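PDB 3A8P: Rho guanine nucleotide exchange factor TIAM2 from Mus musculus, which stimulates GDP-GTP exchange on RAC1 to link extracellular signals to the cytoskeleton, here represented by its protein- and membrane-binding PHCCEx domain. Local coordinates for residues D76-S81 with L195-C200; M160-L165 with N179-W184; K214-A219 with L234-F239. All blocks are in the same frame, centred on the assembly; numbering follows the deposited sequence.

Contact 1. Residues D76-S81 with L195-C200; sequences DSIVQS and LFRMRC
Arg197 reaches from helix 195-200 to Asp76, just ahead of strand 78-81. Its chain leaves the helix with CG anti to the backbone N and bends at chi3 (65°), which brings the guanidinium to the carboxylate. NH1 donates to Asp76 OD1 at 2.8 Å in a salt bridge. The bond is bent, and OD1 is met on its anti side, from 31° out of the carboxylate plane. The guanidinium and carboxylate planes stand 83° apart, so the two groups do not form a flat, two-pronged pair. A water accepts from Arg197 NH2 at 2.9 Å and gives a weak bond to OD1.

The aliphatic part of the same arginine is used too. Its CG lies 3.7 Å from Ile78 CG1, and the two side chains cross at about a right angle. Ile78 turns its other branch to the aromatic side: CG2 is 4.2 Å from Phe196 CE2, at the ring edge, and 4.4 Å from Cys200 SG. Gln80 meets Phe196 tip to tip, with its CD in the ring plane and its amide steeply inclined to the ring.

Met198 CE covers one face of the Arg197 guanidinium. Tyr201 OH accepts from Arg197 NH1 and donates to Ser77 O, and so probably helps hold the arginine.

The PH domain thus meets the long CC-Ex helix through a partly exposed charged end and a buried part of Ile78, Phe196 and Cys200. The single bent bond suggests that Asp76, Tyr201 and the water together place the arginine, rather than the carboxylate alone.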
ATOM      1  N   ASP A  76       7.099   1.616  -5.145  1.00 27.79           N
ATOM      2  CA  ASP A  76       5.660   1.854  -5.048  1.00 28.38           C
ATOM      3  C   ASP A  76       4.979   1.307  -3.794  1.00 27.50           C
ATOM      4  O   ASP A  76       3.823   0.886  -3.849  1.00 25.49           O
ATOM      5  CB  ASP A  76       4.944   1.302  -6.292  1.00 28.96           C
ATOM      6  CG  ASP A  76       5.355   2.021  -7.566  1.00 31.41           C
ATOM      7  OD1 ASP A  76       5.351   3.270  -7.571  1.00 31.05           O
ATOM      8  OD2 ASP A  76       5.680   1.343  -8.562  1.00 32.39           O
ATOM      9  N   SER A  77       5.680   1.329  -2.666  1.00 24.64           N
ATOM     10  CA  SER A  77       5.106   0.830  -1.419  1.00 24.67           C
ATOM     11  C   SER A  77       4.358   1.915  -0.650  1.00 23.83           C
ATOM     12  O   SER A  77       4.411   3.090  -0.995  1.00 25.51           O
ATOM     13  CB  SER A  77       6.204   0.265  -0.506  1.00 22.89           C
ATOM     14  OG  SER A  77       6.798  -0.897  -1.063  1.00 24.42           O
ATOM     15  N   ILE A  78       3.651   1.486   0.387  1.00 24.15           N
ATOM     16  CA  ILE A  78       2.930   2.374   1.285  1.00 23.46           C
ATOM     17  C   ILE A  78       3.389   1.944   2.680  1.00 23.60           C
ATOM     18  O   ILE A  78       3.570   0.757   2.938  1.00 21.74           O
ATOM     19  CB  ILE A  78       1.390   2.205   1.174  1.00 24.81           C
ATOM     20  CG1 ILE A  78       0.906   2.693  -0.197  1.00 26.16           C
ATOM     21  CG2 ILE A  78       0.707   2.998   2.287  1.00 25.87           C
ATOM     22  CD1 ILE A  78      -0.582   2.468  -0.457  1.00 29.16           C
ATOM     23  N   VAL A  79       3.617   2.903   3.567  1.00 23.20           N
ATOM     24  CA  VAL A  79       4.057   2.570   4.915  1.00 22.23           C
ATOM     25  C   VAL A  79       3.066   3.195   5.888  1.00 22.58           C
ATOM     26  O   VAL A  79       2.644   4.339   5.710  1.00 23.31           O
ATOM     27  CB  VAL A  79       5.479   3.116   5.198  1.00 23.57           C
ATOM     28  CG1 VAL A  79       6.042   2.468   6.470  1.00 23.08           C
ATOM     29  CG2 VAL A  79       6.394   2.828   4.012  1.00 24.01           C
ATOM     30  N   GLN A  80       2.683   2.438   6.908  1.00 21.80           N
ATOM     31  CA  GLN A  80       1.721   2.927   7.892  1.00 22.09           C
ATOM     32  C   GLN A  80       2.153   2.548   9.296  1.00 22.69           C
ATOM     33  O   GLN A  80       2.605   1.425   9.530  1.00 23.85           O
ATOM     34  CB  GLN A  80       0.336   2.314   7.630  1.00 21.21           C
ATOM     35  CG  GLN A  80      -0.365   2.770   6.347  1.00 21.96           C
ATOM     36  CD  GLN A  80      -0.731   4.244   6.374  1.00 23.89           C
ATOM     37  OE1 GLN A  80       0.059   5.103   5.972  1.00 29.33           O
ATOM     38  NE2 GLN A  80      -1.922   4.545   6.864  1.00 22.78           N
ATOM     39  N   SER A  81       2.007   3.470  10.237  1.00 22.18           N
ATOM     40  CA  SER A  81       2.356   3.163  11.613  1.00 23.22           C
ATOM     41  C   SER A  81       1.244   2.261  12.153  1.00 22.36           C
ATOM     42  O   SER A  81       0.101   2.324  11.690  1.00 21.07           O
ATOM     43  CB  SER A  81       2.424   4.438  12.453  1.00 23.01           C
ATOM     44  OG  SER A  81       1.144   5.045  12.552  1.00 23.21           O
ATOM     45  N   LEU A 195      -4.347   7.360  -4.952  1.00 26.91           N
ATOM     46  CA  LEU A 195      -4.484   8.707  -4.405  1.00 25.93           C
ATOM     47  C   LEU A 195      -3.885   8.764  -2.991  1.00 25.52           C
ATOM     48  O   LEU A 195      -3.161   9.702  -2.646  1.00 22.26           O
ATOM     49  CB  LEU A 195      -5.962   9.119  -4.367  1.00 25.55           C
ATOM     50  CG  LEU A 195      -6.284  10.513  -3.805  1.00 28.22           C
ATOM     51  CD1 LEU A 195      -5.564  11.573  -4.624  1.00 27.06           C
ATOM     52  CD2 LEU A 195      -7.789  10.757  -3.831  1.00 26.32           C
ATOM     53  N   PHE A 196      -4.182   7.755  -2.179  1.00 23.84           N
ATOM     54  CA  PHE A 196      -3.663   7.705  -0.814  1.00 24.57           C
ATOM     55  C   PHE A 196      -2.132   7.624  -0.833  1.00 22.98           C
ATOM     56  O   PHE A 196      -1.444   8.336  -0.093  1.00 22.83           O
ATOM     57  CB  PHE A 196      -4.232   6.491  -0.078  1.00 23.44           C
ATOM     58  CG  PHE A 196      -3.859   6.434   1.380  1.00 24.82           C
ATOM     59  CD1 PHE A 196      -4.533   7.214   2.315  1.00 25.86           C
ATOM     60  CD2 PHE A 196      -2.841   5.596   1.818  1.00 25.24           C
ATOM     61  CE1 PHE A 196      -4.196   7.158   3.670  1.00 25.46           C
ATOM     62  CE2 PHE A 196      -2.495   5.532   3.167  1.00 25.47           C
ATOM     63  CZ  PHE A 196      -3.174   6.315   4.094  1.00 23.97           C
ATOM     64  N   ARG A 197      -1.613   6.746  -1.687  1.00 22.34           N
ATOM     65  CA  ARG A 197      -0.179   6.542  -1.819  1.00 22.49           C
ATOM     66  C   ARG A 197       0.495   7.850  -2.232  1.00 22.71           C
ATOM     67  O   ARG A 197       1.517   8.234  -1.655  1.00 20.07           O
ATOM     68  CB  ARG A 197       0.095   5.438  -2.855  1.00 23.75           C
ATOM     69  CG  ARG A 197       1.551   5.005  -2.967  1.00 25.28           C
ATOM     70  CD  ARG A 197       1.649   3.645  -3.659  1.00 29.62           C
ATOM     71  NE  ARG A 197       1.208   3.685  -5.053  1.00 30.20           N
ATOM     72  CZ  ARG A 197       2.014   3.900  -6.090  1.00 30.70           C
ATOM     73  NH1 ARG A 197       3.312   4.093  -5.901  1.00 30.06           N
ATOM     74  NH2 ARG A 197       1.523   3.927  -7.321  1.00 32.41           N
ATOM     75  N   MET A 198      -0.086   8.538  -3.212  1.00 22.77           N
ATOM     76  CA  MET A 198       0.473   9.813  -3.672  1.00 26.25           C
ATOM     77  C   MET A 198       0.512  10.835  -2.535  1.00 26.30           C
ATOM     78  O   MET A 198       1.481  11.587  -2.401  1.00 27.26           O
ATOM     79  CB  MET A 198      -0.346  10.385  -4.839  1.00 27.15           C
ATOM     80  CG  MET A 198      -0.302   9.551  -6.110  1.00 28.24           C
ATOM     81  SD  MET A 198       1.315   9.497  -6.907  1.00 32.28           S
ATOM     82  CE  MET A 198       2.049   8.024  -6.146  1.00 28.96           C
ATOM     83  N   ARG A 199      -0.534  10.864  -1.714  1.00 24.43           N
ATOM     84  CA  ARG A 199      -0.572  11.804  -0.601  1.00 25.65           C
ATOM     85  C   ARG A 199       0.460  11.447   0.463  1.00 26.79           C
ATOM     86  O   ARG A 199       1.015  12.337   1.116  1.00 27.97           O
ATOM     87  CB  ARG A 199      -1.973  11.854  -0.000  1.00 24.38           C
ATOM     88  CG  ARG A 199      -2.918  12.708  -0.828  1.00 26.42           C
ATOM     89  CD  ARG A 199      -4.353  12.486  -0.443  1.00 28.78           C
ATOM     90  NE  ARG A 199      -5.236  13.439  -1.110  1.00 30.03           N
ATOM     91  CZ  ARG A 199      -6.556  13.306  -1.169  1.00 31.60           C
ATOM     92  NH1 ARG A 199      -7.136  12.252  -0.605  1.00 30.04           N
ATOM     93  NH2 ARG A 199      -7.290  14.223  -1.786  1.00 29.55           N
ATOM     94  N   CYS A 200       0.722  10.151   0.632  1.00 24.83           N
ATOM     95  CA  CYS A 200       1.718   9.706   1.598  1.00 25.31           C
ATOM     96  C   CYS A 200       3.078  10.225   1.154  1.00 25.32           C
ATOM     97  O   CYS A 200       3.847  10.737   1.968  1.00 25.87           O
ATOM     98  CB  CYS A 200       1.768   8.178   1.681  1.00 25.39           C
ATOM     99  SG  CYS A 200       0.408   7.383   2.574  1.00 24.54           S
TER
HETATM  100  O   HOH W   1       2.979   3.612  -9.774  1.00 43.40           O

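Contact 2. Residues M160-L165 with N179-W184; sequences MAELQL and NQIRQW
Ile181 fits between Ala161, Glu162 and Leu165 of the facing helix. Its CB points toward that helix, and its CA is 6.5 Å from the CA of Ala161, the nearest backbone pair. From CB the side chain divides. CG2 stays at the side of the contact, 4.1 Å from Glu162 OE2. CG1 is placed anti to the carbonyl carbon (chi1 -68°) and runs on toward helix 160-165. It comes within 3.9 Å of Ala161 CB. Chi2 is close to fully extended, so CD1 continues outward to form the tip. There it meets two side chains: Glu162 CG at 3.7 Å and Leu165 CD2 at 3.8 Å. The isoleucine crosses both of them at about a right angle.

The glutamate takes part through its aliphatic CG, while its OE2 forms a salt bridge with Lys158 one turn earlier. Lys158 also touches Ile181. Residues 158, 161, 162 and 165 have the spacing of a hole in knobs-into-holes packing, with Ile181 as the knob. Ala161 is small and buried, and its methyl also meets Trp184. That contact is to the pyrrole part of the indole: NE1 lies 4.2 Å from Ala161 CB. No hydrogen bond crosses between the two segments, and the fit is mainly carbon against carbon, centred on Ile181.

The segment axes approach to 9.9 Å and run nearly antiparallel, at 162°. They belong to helices 136-165 and 171-206, which form an antiparallel helical hairpin; both segments fall in the CC-Ex family region. Residues 171-198 are predicted to be coiled coil, consistent with this packing. Trp184 extends the seam along helix 136-165 by touching Asp154 and Met157. Leu165 closes it toward the hairpin turn, against Arg174, Ile177 and Glu178 of helix 171-206.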
ATOM      1  N   MET A 160     -24.360   4.995 -13.826  1.00 27.63           N
ATOM      2  CA  MET A 160     -25.094   4.840 -15.075  1.00 28.94           C
ATOM      3  C   MET A 160     -25.340   3.356 -15.360  1.00 28.73           C
ATOM      4  O   MET A 160     -26.452   2.962 -15.706  1.00 29.30           O
ATOM      5  CB  MET A 160     -24.328   5.463 -16.246  1.00 30.92           C
ATOM      6  CG  MET A 160     -25.040   5.326 -17.594  1.00 34.88           C
ATOM      7  SD  MET A 160     -26.394   6.520 -17.841  1.00 41.49           S
ATOM      8  CE  MET A 160     -27.502   6.106 -16.577  1.00 42.28           C
ATOM      9  N   ALA A 161     -24.297   2.545 -15.214  1.00 27.20           N
ATOM     10  CA  ALA A 161     -24.400   1.111 -15.454  1.00 29.27           C
ATOM     11  C   ALA A 161     -25.463   0.505 -14.542  1.00 29.46           C
ATOM     12  O   ALA A 161     -26.279  -0.299 -14.984  1.00 29.22           O
ATOM     13  CB  ALA A 161     -23.049   0.432 -15.215  1.00 26.31           C
ATOM     14  N   GLU A 162     -25.447   0.898 -13.270  1.00 29.96           N
ATOM     15  CA  GLU A 162     -26.424   0.404 -12.306  1.00 29.88           C
ATOM     16  C   GLU A 162     -27.844   0.790 -12.738  1.00 29.73           C
ATOM     17  O   GLU A 162     -28.765  -0.023 -12.662  1.00 29.40           O
ATOM     18  CB  GLU A 162     -26.101   0.962 -10.918  1.00 29.26           C
ATOM     19  CG  GLU A 162     -24.754   0.487 -10.399  1.00 31.42           C
ATOM     20  CD  GLU A 162     -24.334   1.166  -9.109  1.00 32.69           C
ATOM     21  OE1 GLU A 162     -24.620   2.368  -8.947  1.00 35.67           O
ATOM     22  OE2 GLU A 162     -23.695   0.507  -8.262  1.00 38.77           O
ATOM     23  N   LEU A 163     -28.018   2.023 -13.207  1.00 28.93           N
ATOM     24  CA  LEU A 163     -29.334   2.469 -13.666  1.00 30.18           C
ATOM     25  C   LEU A 163     -29.785   1.590 -14.833  1.00 30.63           C
ATOM     26  O   LEU A 163     -30.948   1.201 -14.903  1.00 29.52           O
ATOM     27  CB  LEU A 163     -29.295   3.940 -14.106  1.00 29.94           C
ATOM     28  CG  LEU A 163     -30.633   4.572 -14.529  1.00 31.79           C
ATOM     29  CD1 LEU A 163     -31.602   4.594 -13.340  1.00 30.05           C
ATOM     30  CD2 LEU A 163     -30.403   5.995 -15.031  1.00 31.65           C
ATOM     31  N   GLN A 164     -28.866   1.272 -15.746  1.00 30.64           N
ATOM     32  CA  GLN A 164     -29.211   0.417 -16.882  1.00 31.37           C
ATOM     33  C   GLN A 164     -29.570  -1.002 -16.410  1.00 31.91           C
ATOM     34  O   GLN A 164     -30.469  -1.638 -16.957  1.00 29.91           O
ATOM     35  CB  GLN A 164     -28.048   0.336 -17.881  1.00 30.88           C
ATOM     36  CG  GLN A 164     -27.525   1.672 -18.366  1.00 31.54           C
ATOM     37  CD  GLN A 164     -28.628   2.623 -18.791  1.00 32.93           C
ATOM     38  OE1 GLN A 164     -29.417   2.328 -19.693  1.00 30.70           O
ATOM     39  NE2 GLN A 164     -28.686   3.778 -18.136  1.00 34.41           N
ATOM     40  N   LEU A 165     -28.865  -1.493 -15.394  1.00 32.08           N
ATOM     41  CA  LEU A 165     -29.121  -2.837 -14.864  1.00 34.24           C
ATOM     42  C   LEU A 165     -30.496  -2.959 -14.206  1.00 34.81           C
ATOM     43  O   LEU A 165     -31.099  -4.034 -14.207  1.00 35.64           O
ATOM     44  CB  LEU A 165     -28.048  -3.224 -13.833  1.00 31.59           C
ATOM     45  CG  LEU A 165     -28.306  -4.500 -13.017  1.00 30.00           C
ATOM     46  CD1 LEU A 165     -28.179  -5.735 -13.914  1.00 28.60           C
ATOM     47  CD2 LEU A 165     -27.319  -4.576 -11.859  1.00 30.60           C
ATOM     48  N   ASN A 179     -20.861  -7.780 -13.896  1.00 36.29           N
ATOM     49  CA  ASN A 179     -19.429  -7.996 -14.065  1.00 37.41           C
ATOM     50  C   ASN A 179     -18.770  -6.657 -14.363  1.00 37.35           C
ATOM     51  O   ASN A 179     -17.696  -6.351 -13.848  1.00 35.88           O
ATOM     52  CB  ASN A 179     -19.170  -8.953 -15.229  1.00 40.24           C
ATOM     53  CG  ASN A 179     -19.631 -10.371 -14.938  1.00 43.34           C
ATOM     54  OD1 ASN A 179     -19.830 -11.167 -15.856  1.00 47.78           O
ATOM     55  ND2 ASN A 179     -19.795 -10.696 -13.658  1.00 44.37           N
ATOM     56  N   GLN A 180     -19.431  -5.868 -15.204  1.00 35.00           N
ATOM     57  CA  GLN A 180     -18.939  -4.551 -15.586  1.00 33.03           C
ATOM     58  C   GLN A 180     -18.927  -3.627 -14.361  1.00 31.94           C
ATOM     59  O   GLN A 180     -17.949  -2.924 -14.105  1.00 28.85           O
ATOM     60  CB  GLN A 180     -19.841  -3.971 -16.675  1.00 32.51           C
ATOM     61  CG  GLN A 180     -19.272  -2.761 -17.372  1.00 39.01           C
ATOM     62  CD  GLN A 180     -20.243  -2.154 -18.367  1.00 40.26           C
ATOM     63  OE1 GLN A 180     -20.800  -2.851 -19.219  1.00 40.39           O
ATOM     64  NE2 GLN A 180     -20.450  -0.847 -18.262  1.00 40.38           N
ATOM     65  N   ILE A 181     -20.021  -3.641 -13.607  1.00 30.42           N
ATOM     66  CA  ILE A 181     -20.136  -2.820 -12.412  1.00 29.39           C
ATOM     67  C   ILE A 181     -19.000  -3.157 -11.441  1.00 29.71           C
ATOM     68  O   ILE A 181     -18.393  -2.256 -10.846  1.00 29.22           O
ATOM     69  CB  ILE A 181     -21.514  -3.032 -11.727  1.00 27.44           C
ATOM     70  CG1 ILE A 181     -22.620  -2.451 -12.615  1.00 27.89           C
ATOM     71  CG2 ILE A 181     -21.550  -2.349 -10.362  1.00 27.20           C
ATOM     72  CD1 ILE A 181     -24.032  -2.753 -12.129  1.00 29.13           C
ATOM     73  N   ARG A 182     -18.696  -4.444 -11.293  1.00 28.18           N
ATOM     74  CA  ARG A 182     -17.615  -4.843 -10.392  1.00 31.51           C
ATOM     75  C   ARG A 182     -16.266  -4.306 -10.852  1.00 30.14           C
ATOM     76  O   ARG A 182     -15.413  -3.971 -10.029  1.00 28.42           O
ATOM     77  CB  ARG A 182     -17.513  -6.363 -10.272  1.00 34.32           C
ATOM     78  CG  ARG A 182     -18.729  -7.035  -9.673  1.00 42.24           C
ATOM     79  CD  ARG A 182     -18.377  -8.433  -9.182  1.00 47.88           C
ATOM     80  NE  ARG A 182     -19.569  -9.224  -8.895  1.00 52.63           N
ATOM     81  CZ  ARG A 182     -20.256  -9.901  -9.810  1.00 55.59           C
ATOM     82  NH1 ARG A 182     -19.865  -9.893 -11.079  1.00 56.47           N
ATOM     83  NH2 ARG A 182     -21.342 -10.580  -9.456  1.00 57.24           N
ATOM     84  N   GLN A 183     -16.063  -4.244 -12.165  1.00 28.68           N
ATOM     85  CA  GLN A 183     -14.804  -3.741 -12.685  1.00 30.28           C
ATOM     86  C   GLN A 183     -14.704  -2.258 -12.349  1.00 29.56           C
ATOM     87  O   GLN A 183     -13.655  -1.793 -11.892  1.00 30.81           O
ATOM     88  CB  GLN A 183     -14.704  -3.958 -14.203  1.00 31.94           C
ATOM     89  CG  GLN A 183     -13.331  -3.602 -14.776  1.00 32.15           C
ATOM     90  CD  GLN A 183     -12.205  -4.405 -14.130  1.00 33.22           C
ATOM     91  OE1 GLN A 183     -12.136  -5.621 -14.280  1.00 32.40           O
ATOM     92  NE2 GLN A 183     -11.324  -3.721 -13.397  1.00 34.13           N
ATOM     93  N   TRP A 184     -15.792  -1.520 -12.570  1.00 27.50           N
ATOM     94  CA  TRP A 184     -15.821  -0.087 -12.263  1.00 27.87           C
ATOM     95  C   TRP A 184     -15.481   0.110 -10.787  1.00 27.33           C
ATOM     96  O   TRP A 184     -14.754   1.032 -10.414  1.00 25.06           O
ATOM     97  CB  TRP A 184     -17.213   0.507 -12.505  1.00 27.97           C
ATOM     98  CG  TRP A 184     -17.629   0.680 -13.938  1.00 32.61           C
ATOM     99  CD1 TRP A 184     -18.742   0.152 -14.537  1.00 30.95           C
ATOM    100  CD2 TRP A 184     -17.009   1.523 -14.919  1.00 33.10           C
ATOM    101  NE1 TRP A 184     -18.856   0.620 -15.821  1.00 34.00           N
ATOM    102  CE2 TRP A 184     -17.807   1.461 -16.084  1.00 34.51           C
ATOM    103  CE3 TRP A 184     -15.862   2.328 -14.925  1.00 33.95           C
ATOM    104  CZ2 TRP A 184     -17.492   2.174 -17.245  1.00 36.54           C
ATOM    105  CZ3 TRP A 184     -15.550   3.037 -16.079  1.00 36.10           C
ATOM    106  CH2 TRP A 184     -16.364   2.954 -17.224  1.00 37.96           C
TER

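Contact 3. Residues K214-A219 with L234-F239; sequences KSLLAA and LSVSSF
Ser238 OG grips the start of the helix that Leu217 packs against: it accepts from Ser235 N at 3.0 Å and donates to Val233 O. Ser235, at the N-cap, returns a weak bond through its OG to Ser238 N. The two serines form a capping box.

Leu217 lies against this capped end. Its CG is anti to the carbonyl carbon (chi1 -70°), which carries the branch toward helix 236-239. Leu217 CD2 rests 3.6 Å from Ser235 C and 4.1 Å from Phe239 CD2. It also touches Leu234 CD2 at 4.2 Å. Leu234 is exposed, so this touch lies at the solvent side.

Leu216 works deeper. Its two methyls share the partners: CD2 meets Val236 CG1 at 3.8 Å, and CD1 meets Phe239 CE2 at 3.8 Å. Leu216 and Val236 cross at about a right angle. The carbonyl O of Leu216 also lies near Phe239 CE2, at 3.8 Å.

Helix 171-206 backs the cluster, with His192 against Ala219 and Met193 against Phe239. Ser237 touches strand 91-95 of the PH domain.

Short helices 213-217, weakly bonded here, and 236-245 are held together by methyls and one ring. No hydrogen bond crosses between the segments. Ser235 and Ser238 take up one another's N-H groups, so the leucine methyls can pack on the capped end without polar partners across the contact.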
ATOM      1  N   LYS A 214      -8.368   6.165   7.665  1.00 29.50           N
ATOM      2  CA  LYS A 214      -9.798   5.894   7.786  1.00 30.58           C
ATOM      3  C   LYS A 214     -10.547   6.358   6.546  1.00 31.55           C
ATOM      4  O   LYS A 214     -11.552   5.759   6.163  1.00 29.37           O
ATOM      5  CB  LYS A 214     -10.374   6.605   9.012  1.00 30.51           C
ATOM      6  CG  LYS A 214      -9.772   6.160  10.317  1.00 31.95           C
ATOM      7  CD  LYS A 214     -10.060   4.692  10.574  1.00 38.66           C
ATOM      8  CE  LYS A 214      -9.729   4.326  12.013  1.00 39.45           C
ATOM      9  NZ  LYS A 214     -10.433   5.257  12.934  1.00 43.49           N
ATOM     10  N   SER A 215     -10.056   7.432   5.930  1.00 30.50           N
ATOM     11  CA  SER A 215     -10.684   7.984   4.733  1.00 31.93           C
ATOM     12  C   SER A 215     -10.532   7.032   3.545  1.00 31.34           C
ATOM     13  O   SER A 215     -11.401   6.967   2.675  1.00 31.65           O
ATOM     14  CB  SER A 215     -10.073   9.350   4.396  1.00 32.94           C
ATOM     15  OG  SER A 215     -10.217  10.256   5.485  1.00 35.49           O
ATOM     16  N   LEU A 216      -9.423   6.302   3.500  1.00 27.30           N
ATOM     17  CA  LEU A 216      -9.212   5.343   2.424  1.00 25.80           C
ATOM     18  C   LEU A 216     -10.071   4.088   2.660  1.00 25.46           C
ATOM     19  O   LEU A 216     -10.674   3.551   1.734  1.00 24.41           O
ATOM     20  CB  LEU A 216      -7.737   4.942   2.347  1.00 21.87           C
ATOM     21  CG  LEU A 216      -7.405   3.792   1.392  1.00 22.82           C
ATOM     22  CD1 LEU A 216      -7.919   4.092  -0.020  1.00 21.07           C
ATOM     23  CD2 LEU A 216      -5.907   3.571   1.381  1.00 21.48           C
ATOM     24  N   LEU A 217     -10.140   3.630   3.904  1.00 24.98           N
ATOM     25  CA  LEU A 217     -10.919   2.432   4.196  1.00 27.02           C
ATOM     26  C   LEU A 217     -12.415   2.617   3.948  1.00 29.17           C
ATOM     27  O   LEU A 217     -13.155   1.646   3.813  1.00 30.10           O
ATOM     28  CB  LEU A 217     -10.657   1.969   5.631  1.00 26.74           C
ATOM     29  CG  LEU A 217      -9.247   1.409   5.848  1.00 26.92           C
ATOM     30  CD1 LEU A 217      -9.098   0.919   7.279  1.00 31.48           C
ATOM     31  CD2 LEU A 217      -8.995   0.264   4.873  1.00 27.75           C
ATOM     32  N   ALA A 218     -12.852   3.868   3.870  1.00 28.77           N
ATOM     33  CA  ALA A 218     -14.247   4.165   3.613  1.00 29.45           C
ATOM     34  C   ALA A 218     -14.586   3.853   2.159  1.00 29.36           C
ATOM     35  O   ALA A 218     -15.754   3.786   1.794  1.00 29.67           O
ATOM     36  CB  ALA A 218     -14.524   5.630   3.907  1.00 31.17           C
ATOM     37  N   ALA A 219     -13.557   3.660   1.339  1.00 28.71           N
ATOM     38  CA  ALA A 219     -13.728   3.370  -0.084  1.00 27.43           C
ATOM     39  C   ALA A 219     -13.694   1.869  -0.397  1.00 28.06           C
ATOM     40  O   ALA A 219     -13.916   1.452  -1.538  1.00 27.63           O
ATOM     41  CB  ALA A 219     -12.643   4.093  -0.884  1.00 26.11           C
ATOM     42  N   LEU A 234      -7.829  -6.259   8.432  1.00 32.72           N
ATOM     43  CA  LEU A 234      -8.546  -5.218   7.709  1.00 33.20           C
ATOM     44  C   LEU A 234      -7.895  -3.869   7.998  1.00 31.44           C
ATOM     45  O   LEU A 234      -8.109  -3.281   9.050  1.00 32.35           O
ATOM     46  CB  LEU A 234     -10.016  -5.168   8.126  1.00 32.33           C
ATOM     47  CG  LEU A 234     -10.982  -4.554   7.100  1.00 35.72           C
ATOM     48  CD1 LEU A 234     -12.382  -4.518   7.694  1.00 36.30           C
ATOM     49  CD2 LEU A 234     -10.537  -3.158   6.698  1.00 34.06           C
ATOM     50  N   SER A 235      -7.103  -3.385   7.054  1.00 29.95           N
ATOM     51  CA  SER A 235      -6.433  -2.105   7.219  1.00 26.54           C
ATOM     52  C   SER A 235      -6.017  -1.569   5.860  1.00 24.94           C
ATOM     53  O   SER A 235      -6.221  -2.214   4.828  1.00 21.28           O
ATOM     54  CB  SER A 235      -5.191  -2.266   8.098  1.00 26.25           C
ATOM     55  OG  SER A 235      -4.230  -3.085   7.454  1.00 28.08           O
ATOM     56  N   VAL A 236      -5.421  -0.385   5.866  1.00 24.25           N
ATOM     57  CA  VAL A 236      -4.948   0.213   4.631  1.00 23.71           C
ATOM     58  C   VAL A 236      -3.928  -0.719   3.965  1.00 22.58           C
ATOM     59  O   VAL A 236      -3.963  -0.928   2.755  1.00 23.01           O
ATOM     60  CB  VAL A 236      -4.297   1.594   4.911  1.00 24.90           C
ATOM     61  CG1 VAL A 236      -3.415   2.014   3.742  1.00 30.27           C
ATOM     62  CG2 VAL A 236      -5.391   2.639   5.137  1.00 25.96           C
ATOM     63  N   SER A 237      -3.030  -1.287   4.766  1.00 23.35           N
ATOM     64  CA  SER A 237      -1.990  -2.181   4.247  1.00 20.82           C
ATOM     65  C   SER A 237      -2.544  -3.436   3.563  1.00 22.57           C
ATOM     66  O   SER A 237      -2.082  -3.810   2.479  1.00 22.82           O
ATOM     67  CB  SER A 237      -1.032  -2.599   5.378  1.00 21.11           C
ATOM     68  OG  SER A 237      -0.435  -1.469   6.003  1.00 19.32           O
ATOM     69  N   SER A 238      -3.508  -4.106   4.199  1.00 20.50           N
ATOM     70  CA  SER A 238      -4.079  -5.302   3.591  1.00 22.89           C
ATOM     71  C   SER A 238      -4.941  -4.896   2.388  1.00 23.14           C
ATOM     72  O   SER A 238      -5.001  -5.623   1.402  1.00 23.62           O
ATOM     73  CB  SER A 238      -4.901  -6.120   4.613  1.00 20.48           C
ATOM     74  OG  SER A 238      -5.966  -5.382   5.187  1.00 23.13           O
ATOM     75  N   PHE A 239      -5.584  -3.727   2.464  1.00 22.48           N
ATOM     76  CA  PHE A 239      -6.419  -3.228   1.362  1.00 22.73           C
ATOM     77  C   PHE A 239      -5.500  -2.973   0.161  1.00 22.86           C
ATOM     78  O   PHE A 239      -5.847  -3.280  -0.984  1.00 23.00           O
ATOM     79  CB  PHE A 239      -7.146  -1.943   1.803  1.00 22.31           C
ATOM     80  CG  PHE A 239      -8.109  -1.375   0.780  1.00 21.46           C
ATOM     81  CD1 PHE A 239      -8.720  -2.188  -0.171  1.00 23.55           C
ATOM     82  CD2 PHE A 239      -8.414  -0.019   0.788  1.00 21.76           C
ATOM     83  CE1 PHE A 239      -9.624  -1.654  -1.110  1.00 23.96           C
ATOM     84  CE2 PHE A 239      -9.313   0.528  -0.143  1.00 23.14           C
ATOM     85  CZ  PHE A 239      -9.918  -0.294  -1.095  1.00 23.52           C
TER

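Contacts 1 and 3 form one continuous core, with centres 11 Å apart. Phe196 is shared by both: its CG lies 3.5 Å from Leu216 CD2, and its CE2 lies 3.7 Å from Val236 CG1. Gln80 CG also reaches Val236 CG1, at 4.1 Å. Strand 78-81, the long helix and the short C-terminal helices thus meet at one place, where the PH and CC-Ex parts are joined. Contact 2 stands apart; its nearest atoms are about 13 Å from contact 1 and about 9 Å from contact 3. It shares helix 171-206 with contact 1, so that helix runs from the PH interface out to the projecting hairpin.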